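Trigger factor (Thermotoga maritima, PDB 2NSA) probably keeps newly made proteins in an open state as a ribosome-binding chaperone and acts as a peptidyl-prolyl cis-trans isomerase, the chain here being its C-terminal chaperone domain. Local coordinates at residues A[36-41]-A[88-93]; A[28-33]-A[151-156]. All coordinates share one frame; numbering follows the deposited sequence.

How the contacts relate
Both contacts start from helix 25-36 and the turn that follows it in the all-helical C-terminal chaperone domain. In contact 2 residues 28-33 of that helix meet 151-156 on helix 140-160; in contact 1 the turn 36-41 lies against 88-93 on the long helix 77-105. The centres of the two contacts are about 14 Å apart. They meet through apolar packing, Leu-37 CD1 lying 4.0 Å from Leu-156 CD2, the same methyl that touches Leu-33 in contact 2. Along the chain, the residues joined in contact 1 fall between those joined in contact 2. A sulfate ion, probably from the crystallisation liquor, lies about 3 Å from the side chain of Arg-153 in contact 2.

Contact 1 of 2, residues A[36-41]-A[88-93]; sequences KLPEIV and ILDDIK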
# COMPACT_ATOMS: atom_id res chain seq x y z
N LYS A 36 4.60 -8.85 -3.17
CA LYS A 36 5.42 -9.25 -4.31
C LYS A 36 5.64 -8.16 -5.36
O LYS A 36 6.62 -8.21 -6.10
CB LYS A 36 4.81 -10.48 -4.98
CG LYS A 36 4.80 -11.72 -4.10
CD LYS A 36 6.22 -12.11 -3.69
CE LYS A 36 6.22 -13.40 -2.87
NZ LYS A 36 7.59 -13.80 -2.46
N LEU A 37 4.75 -7.18 -5.41
CA LEU A 37 4.87 -6.11 -6.39
C LEU A 37 6.24 -5.44 -6.50
O LEU A 37 6.71 -5.17 -7.61
CB LEU A 37 3.79 -5.04 -6.15
CG LEU A 37 2.38 -5.39 -6.67
CD1 LEU A 37 1.39 -4.30 -6.27
CD2 LEU A 37 2.43 -5.54 -8.19
N PRO A 38 6.92 -5.16 -5.37
CA PRO A 38 8.24 -4.52 -5.45
C PRO A 38 9.26 -5.26 -6.31
O PRO A 38 10.21 -4.66 -6.81
CB PRO A 38 8.68 -4.45 -3.98
CG PRO A 38 7.40 -4.39 -3.24
CD PRO A 38 6.52 -5.39 -3.97
N GLU A 39 9.07 -6.56 -6.47
CA GLU A 39 9.99 -7.39 -7.24
C GLU A 39 10.05 -7.13 -8.75
O GLU A 39 11.03 -7.49 -9.39
CB GLU A 39 9.68 -8.87 -7.00
CG GLU A 39 10.09 -9.36 -5.62
CD GLU A 39 9.62 -10.78 -5.34
OE1 GLU A 39 9.54 -11.58 -6.30
OE2 GLU A 39 9.34 -11.09 -4.16
N ILE A 40 9.01 -6.51 -9.30
CA ILE A 40 8.97 -6.27 -10.74
C ILE A 40 9.36 -4.87 -11.19
O ILE A 40 9.05 -4.46 -12.31
CB ILE A 40 7.58 -6.60 -11.30
CG1 ILE A 40 6.53 -5.64 -10.73
CG2 ILE A 40 7.22 -8.04 -10.96
CD1 ILE A 40 5.16 -5.78 -11.38
N VAL A 41 10.04 -4.13 -10.32
CA VAL A 41 10.47 -2.78 -10.67
C VAL A 41 11.84 -2.47 -10.07
O VAL A 41 12.22 -3.03 -9.05
CB VAL A 41 9.45 -1.72 -10.21
CG1 VAL A 41 9.43 -1.64 -8.69
CG2 VAL A 41 9.78 -0.37 -10.82
N ILE A 88 11.39 0.37 3.47
CA ILE A 88 11.14 1.67 2.85
C ILE A 88 11.41 1.60 1.36
O ILE A 88 10.64 2.15 0.56
CB ILE A 88 12.01 2.77 3.49
CG1 ILE A 88 11.47 3.07 4.90
CG2 ILE A 88 11.99 4.04 2.64
CD1 ILE A 88 12.34 4.00 5.72
N LEU A 89 12.49 0.94 0.97
CA LEU A 89 12.79 0.81 -0.45
C LEU A 89 11.66 0.04 -1.12
O LEU A 89 11.24 0.38 -2.23
CB LEU A 89 14.12 0.08 -0.67
CG LEU A 89 14.54 -0.20 -2.12
CD1 LEU A 89 14.55 1.08 -2.94
CD2 LEU A 89 15.91 -0.85 -2.11
N ASP A 90 11.17 -1.00 -0.45
CA ASP A 90 10.07 -1.77 -1.03
C ASP A 90 8.82 -0.91 -1.18
O ASP A 90 8.09 -1.06 -2.16
CB ASP A 90 9.77 -3.02 -0.19
CG ASP A 90 10.72 -4.17 -0.49
OD1 ASP A 90 11.38 -4.16 -1.55
OD2 ASP A 90 10.80 -5.10 0.34
N ASP A 91 8.56 -0.01 -0.23
CA ASP A 91 7.39 0.85 -0.31
C ASP A 91 7.52 1.79 -1.51
O ASP A 91 6.55 2.05 -2.23
CB ASP A 91 7.20 1.73 0.94
CG ASP A 91 6.81 0.93 2.18
OD1 ASP A 91 6.24 -0.17 2.04
OD2 ASP A 91 7.05 1.44 3.29
N ILE A 92 8.72 2.34 -1.69
CA ILE A 92 8.97 3.25 -2.81
C ILE A 92 8.74 2.51 -4.12
O ILE A 92 8.11 3.06 -5.05
CB ILE A 92 10.42 3.79 -2.75
CG1 ILE A 92 10.55 4.72 -1.54
CG2 ILE A 92 10.73 4.60 -4.01
CD1 ILE A 92 11.99 5.22 -1.31
N LYS A 93 9.24 1.29 -4.22
CA LYS A 93 9.05 0.49 -5.42
C LYS A 93 7.57 0.18 -5.64
O LYS A 93 7.05 0.32 -6.75
CB LYS A 93 9.82 -0.83 -5.32
CG LYS A 93 11.32 -0.67 -5.40
CD LYS A 93 12.00 -2.01 -5.23
CE LYS A 93 13.50 -1.89 -5.33
NZ LYS A 93 14.15 -3.21 -5.11
O HOH W 1 12.99 -4.92 -6.99
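Apolar contact joins Pro-38 and Val-41 to one flank of helix 77-105. Lys-93 lends its aliphatic chain to this packing: its CB is 3.5 Å from Val-41 CG1, tighter than usual for two carbons. With chi1 at 68°, that methyl stands between the backbone N and carbonyl carbon of Val-41 and is turned onto the base of the lysine chain. Pro-38 CB lies 4.0 Å from the same Lys-93 CB.

Residues 37-39 form a short 3-10 turn in the connection from helix 25-36 to helix 47-64, and Leu-37 and Val-41 also pack on Val-97, further along helix 77-105.

The Pro-38 ring also rests against Asp-90, one turn earlier in the helix, the two side chains crossing at about a right angle. These are van der Waals contacts of ring carbons with oxygens: Pro-38 CG lies 3.6 Å from Asp-90 O, and Pro-38 CB is equally near Asp-90 OD1.

The polar link runs through water. Extended beyond CG, the Lys-93 chain runs past the turn, with CD 3.6 Å from Pro-38 O, and its NZ donates to a water at 2.8 Å. That water in turn donates to Pro-38 O, again at 2.8 Å, bridging the end of the lysine to the backbone of the turn.

Contact 2 of 2, residues A[28-33]-A[151-156]; sequences SMREQL and LKRKVL
A nearly perpendicular helix crossing in the C-terminal chaperone domain brings Arg-30 and Leu-33 of helix 25-36 against Arg-153 and Leu-156 of helix 140-160. The segment axes are 98° apart in direction and approach to 11.2 Å, so long side chains do the bridging.

On one side of the crossing the buried Arg-30 stacks on the exposed Arg-153. Their guanidinium planes are 17° apart with centres 3.8 Å from each other. The overlap is offset: Arg-30 NH1 sits over the centre of the Arg-153 guanidinium, 3.1 Å from Arg-153 CZ, while Arg-153 CD lies over the centre of the Arg-30 guanidinium, 3.6 Å from Arg-30 CZ. Arg-30 reaches across with its chain extended from CG to NE, whereas Arg-153 is bent at its second and third torsions, which brings its end nearer to its partner.

Facing nitrogens are all donors, and the like charges are close: Arg-30 NH1 lies 3.2 Å from Arg-153 NH1. Anions lie close by and probably balance the two charges: Arg-30 NE forms a salt bridge with Asp-157 OD1, one turn beyond Arg-153 on the same helix, and Arg-153 NH1 one with a bound sulfate ion, probably from the crystallisation liquor. A leucine in place of Arg-30 would probably leave Asp-157 without this cationic mate and the Arg-153 guanidinium without the flat group that covers one face.

Deeper in this all-helical fold the contact is apolar. Leu-33 and Leu-156 meet methyl to methyl, CD2 to CD2 at 3.7 Å, and Leu-33 CD2 also lies 3.8 Å from the Leu-156 backbone O. Leu-33 also packs on Leu-159 and Leu-160 of the same helix 140-160, while Leu-34 packs on Leu-156.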
# COMPACT_ATOMS: atom_id res chain seq x y z
N SER A 28 -6.66 -11.12 1.89
CA SER A 28 -5.59 -12.09 1.66
C SER A 28 -4.83 -11.85 0.36
O SER A 28 -3.61 -11.67 0.37
CB SER A 28 -6.17 -13.51 1.66
OG SER A 28 -5.15 -14.48 1.49
N MSE A 29 -5.54 -11.86 -0.76
CA MSE A 29 -4.92 -11.66 -2.07
C MSE A 29 -4.19 -10.32 -2.17
O MSE A 29 -3.08 -10.25 -2.70
CB MSE A 29 -5.97 -11.76 -3.18
CG MSE A 29 -6.51 -13.17 -3.42
SE MSE A 29 -5.22 -14.39 -4.20
CE MSE A 29 -5.66 -14.13 -6.06
N ARG A 30 -4.82 -9.25 -1.67
CA ARG A 30 -4.19 -7.94 -1.72
C ARG A 30 -2.85 -7.96 -1.00
O ARG A 30 -1.87 -7.41 -1.48
CB ARG A 30 -5.09 -6.88 -1.08
CG ARG A 30 -6.30 -6.51 -1.92
CD ARG A 30 -7.26 -5.65 -1.12
NE ARG A 30 -8.61 -5.73 -1.67
CZ ARG A 30 -9.72 -5.41 -1.00
NH1 ARG A 30 -9.63 -4.99 0.26
NH2 ARG A 30 -10.90 -5.54 -1.57
N GLU A 31 -2.83 -8.61 0.16
CA GLU A 31 -1.62 -8.71 0.96
C GLU A 31 -0.46 -9.33 0.20
O GLU A 31 0.62 -8.75 0.12
CB GLU A 31 -1.90 -9.51 2.24
CG GLU A 31 -0.84 -9.39 3.31
CD GLU A 31 -1.18 -10.16 4.57
OE1 GLU A 31 -2.32 -10.00 5.07
OE2 GLU A 31 -0.32 -10.91 5.07
N GLN A 32 -0.67 -10.52 -0.37
CA GLN A 32 0.40 -11.18 -1.11
C GLN A 32 0.77 -10.41 -2.37
O GLN A 32 1.93 -10.37 -2.78
CB GLN A 32 0.01 -12.62 -1.47
CG GLN A 32 1.12 -13.40 -2.16
CD GLN A 32 0.84 -14.90 -2.22
OE1 GLN A 32 -0.17 -15.34 -2.76
NE2 GLN A 32 1.75 -15.69 -1.66
N LEU A 33 -0.23 -9.79 -2.99
CA LEU A 33 0.00 -9.01 -4.20
C LEU A 33 0.92 -7.84 -3.87
O LEU A 33 1.92 -7.62 -4.56
CB LEU A 33 -1.33 -8.49 -4.76
CG LEU A 33 -1.24 -7.63 -6.02
CD1 LEU A 33 -0.49 -8.37 -7.12
CD2 LEU A 33 -2.65 -7.27 -6.47
N LEU A 151 -7.13 5.07 -5.18
CA LEU A 151 -6.48 4.64 -6.41
C LEU A 151 -5.79 3.29 -6.25
O LEU A 151 -5.95 2.39 -7.08
CB LEU A 151 -5.44 5.68 -6.85
CG LEU A 151 -4.77 5.45 -8.20
CD1 LEU A 151 -5.78 5.81 -9.31
CD2 LEU A 151 -3.54 6.33 -8.33
N LYS A 152 -5.02 3.15 -5.17
CA LYS A 152 -4.30 1.93 -4.87
C LYS A 152 -5.26 0.76 -4.71
O LYS A 152 -5.01 -0.33 -5.24
CB LYS A 152 -3.49 2.13 -3.59
CG LYS A 152 -2.76 0.91 -3.09
CD LYS A 152 -1.90 1.31 -1.90
CE LYS A 152 -1.10 0.15 -1.37
NZ LYS A 152 -0.38 0.56 -0.12
N ARG A 153 -6.36 0.97 -3.99
CA ARG A 153 -7.33 -0.10 -3.80
C ARG A 153 -7.93 -0.54 -5.14
O ARG A 153 -8.10 -1.74 -5.38
CB ARG A 153 -8.47 0.33 -2.86
CG ARG A 153 -9.52 -0.75 -2.63
CD ARG A 153 -8.89 -2.06 -2.13
NE ARG A 153 -8.46 -1.99 -0.73
CZ ARG A 153 -9.28 -1.93 0.31
NH1 ARG A 153 -10.60 -1.92 0.12
NH2 ARG A 153 -8.79 -1.89 1.54
N LYS A 154 -8.23 0.42 -6.01
CA LYS A 154 -8.80 0.07 -7.30
C LYS A 154 -7.81 -0.70 -8.16
O LYS A 154 -8.18 -1.67 -8.82
CB LYS A 154 -9.28 1.34 -8.01
CG LYS A 154 -10.48 1.95 -7.30
CD LYS A 154 -10.70 3.41 -7.61
CE LYS A 154 -11.02 3.62 -9.06
NZ LYS A 154 -11.50 5.02 -9.30
N VAL A 155 -6.54 -0.29 -8.15
CA VAL A 155 -5.54 -0.99 -8.94
C VAL A 155 -5.35 -2.41 -8.42
O VAL A 155 -5.31 -3.36 -9.20
CB VAL A 155 -4.19 -0.23 -8.92
CG1 VAL A 155 -3.10 -1.06 -9.59
CG2 VAL A 155 -4.35 1.10 -9.66
N LEU A 156 -5.24 -2.57 -7.10
CA LEU A 156 -5.06 -3.91 -6.55
C LEU A 156 -6.25 -4.81 -6.87
O LEU A 156 -6.07 -5.96 -7.28
CB LEU A 156 -4.86 -3.85 -5.04
CG LEU A 156 -3.60 -3.10 -4.60
CD1 LEU A 156 -3.62 -2.97 -3.09
CD2 LEU A 156 -2.35 -3.83 -5.07